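Local coordinates for protein putative glucoamylase (Bacteroides caccae ATCC 43185, PDB 4QT9) that probably hydrolyses glucosidic linkages as a glucoamylase-like enzyme with an alpha/alpha toroid fold, at residues S319-D323 against G324-H328. Sequence-based numbering, arbitrary orientation.
Sequences SYSVD and GYAAH
Ser321 and Gly324 pair through their backbones in both directions, Ser321 N to Gly324 O and Gly324 N to Ser321 O, each 2.9 Å, closing a tight beta hairpin over a type I turn. A second hydrogen-bonded pair follows at Ser319 and Ala326, where Ala326 N reaches Ser319 O at 3.0 Å in a nearly straight bond (171° at the hydrogen). Gly324 takes a positive phi of 136°, where any side chain would collide with the Asp323 carbonyl.

On one face of the hairpin, the methyl of Ala326 packs on Ser321 CB, and the imidazole of His328 turns its edge toward the first strand. Ser321 OG, anti to its own N (chi1 -167°), meets His328 NE2 at 2.9 Å in the ring plane. ND1 is hydrogen-bonded to the carbonyl of Thr317, so a neutral imidazole would probably accept from Ser321 OG at NE2; Ala326 O lies over one ring face. An alanine in place of His328 would probably leave both Ser321 OG and the Thr317 carbonyl without this mate. Ser319 OG comes near ND1 but hydrogen-bonds with Ser340.

Away from that face the two tyrosines of the non-hydrogen-bonded pair diverge. The Tyr325 ring lies along the Ser319 backbone, with CD2 3.4 Å from Ser319 C and the carbonyl oxygen over one ring face. Tyr320 brings CD1 to 3.5 Å from Gly324 O and sends its hydroxyl to His52 and Arg50; both tyrosines rest on Leu391 of strand 389-391.

Bonds at both nitrogens thus set the orientation of a buried imidazole, cross-linking the residue after strand 324-327 to strand 318-321 and Thr317.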
loop_
_atom_site.group_PDB
_atom_site.type_symbol
_atom_site.label_atom_id
_atom_site.label_comp_id
_atom_site.label_asym_id
_atom_site.label_seq_id
_atom_site.Cartn_x
_atom_site.Cartn_y
_atom_site.Cartn_z
ATOM N N SER A 319 0.753 -11.295 5.718
ATOM C CA SER A 319 1.889 -10.932 6.578
ATOM C C SER A 319 2.695 -12.162 6.929
ATOM O O SER A 319 2.299 -13.283 6.590
ATOM C CB SER A 319 1.398 -10.278 7.878
ATOM O OG SER A 319 0.634 -11.176 8.677
ATOM N N TYR A 320 3.789 -11.967 7.666
ATOM C CA TYR A 320 4.507 -13.100 8.241
ATOM C C TYR A 320 3.533 -13.957 8.982
ATOM O O TYR A 320 2.542 -13.444 9.534
ATOM C CB TYR A 320 5.599 -12.624 9.210
ATOM C CG TYR A 320 6.849 -12.106 8.531
ATOM C CD1 TYR A 320 7.490 -12.851 7.541
ATOM C CD2 TYR A 320 7.453 -10.917 8.949
ATOM C CE1 TYR A 320 8.666 -12.392 6.935
ATOM C CE2 TYR A 320 8.652 -10.470 8.378
ATOM C CZ TYR A 320 9.257 -11.218 7.379
ATOM O OH TYR A 320 10.439 -10.806 6.834
ATOM N N SER A 321 3.771 -15.263 8.979
ATOM C CA SER A 321 2.899 -16.192 9.682
ATOM C C SER A 321 3.752 -17.159 10.475
ATOM O O SER A 321 4.970 -17.204 10.253
ATOM C CB SER A 321 1.990 -16.924 8.704
ATOM O OG SER A 321 0.932 -17.600 9.367
ATOM N N VAL A 322 3.128 -17.922 11.405
ATOM C CA VAL A 322 3.809 -18.903 12.264
ATOM C C VAL A 322 4.734 -19.815 11.418
ATOM O O VAL A 322 5.896 -19.990 11.781
ATOM C CB VAL A 322 2.817 -19.736 13.119
ATOM C CG1 VAL A 322 3.564 -20.566 14.164
ATOM C CG2 VAL A 322 1.782 -18.848 13.803
ATOM N N ASP A 323 4.245 -20.337 10.286
ATOM C CA ASP A 323 5.046 -21.216 9.430
ATOM C C ASP A 323 5.652 -20.507 8.192
ATOM O O ASP A 323 5.985 -21.186 7.221
ATOM C CB ASP A 323 4.219 -22.445 8.995
ATOM C CG ASP A 323 3.965 -23.454 10.103
ATOM O OD1 ASP A 323 4.806 -23.541 11.043
ATOM O OD2 ASP A 323 2.938 -24.175 10.030
ATOM N N GLY A 324 5.848 -19.184 8.261
ATOM C CA GLY A 324 6.453 -18.414 7.174
ATOM C C GLY A 324 5.808 -17.085 6.816
ATOM O O GLY A 324 6.095 -16.050 7.425
ATOM N N TYR A 325 5.014 -17.101 5.760
ATOM C CA TYR A 325 4.285 -15.949 5.218
ATOM C C TYR A 325 2.990 -16.465 4.669
ATOM O O TYR A 325 2.990 -17.520 4.041
ATOM C CB TYR A 325 5.094 -15.203 4.126
ATOM C CG TYR A 325 4.434 -13.922 3.661
ATOM C CD1 TYR A 325 3.463 -13.934 2.656
ATOM C CD2 TYR A 325 4.752 -12.701 4.246
ATOM C CE1 TYR A 325 2.823 -12.757 2.250
ATOM C CE2 TYR A 325 4.147 -11.514 3.822
ATOM C CZ TYR A 325 3.170 -11.548 2.835
ATOM O OH TYR A 325 2.574 -10.375 2.426
ATOM N N ALA A 326 1.883 -15.752 4.910
ATOM C CA ALA A 326 0.576 -16.216 4.474
ATOM C C ALA A 326 -0.398 -15.073 4.196
ATOM O O ALA A 326 -0.397 -14.052 4.892
ATOM C CB ALA A 326 -0.013 -17.143 5.532
ATOM N N ALA A 327 -1.274 -15.286 3.202
ATOM C CA ALA A 327 -2.326 -14.347 2.806
ATOM C C ALA A 327 -3.546 -14.532 3.732
ATOM O O ALA A 327 -4.586 -15.035 3.301
ATOM C CB ALA A 327 -2.706 -14.562 1.340
ATOM N N HIS A 328 -3.407 -14.152 5.012
ATOM C CA HIS A 328 -4.504 -14.304 5.981
ATOM C C HIS A 328 -5.685 -13.492 5.541
ATOM O O HIS A 328 -5.505 -12.364 5.079
ATOM C CB HIS A 328 -4.110 -13.896 7.405
ATOM C CG HIS A 328 -2.830 -14.491 7.886
ATOM N ND1 HIS A 328 -1.693 -13.716 8.039
ATOM C CD2 HIS A 328 -2.542 -15.767 8.234
ATOM C CE1 HIS A 328 -0.758 -14.536 8.496
ATOM N NE2 HIS A 328 -1.218 -15.779 8.629
#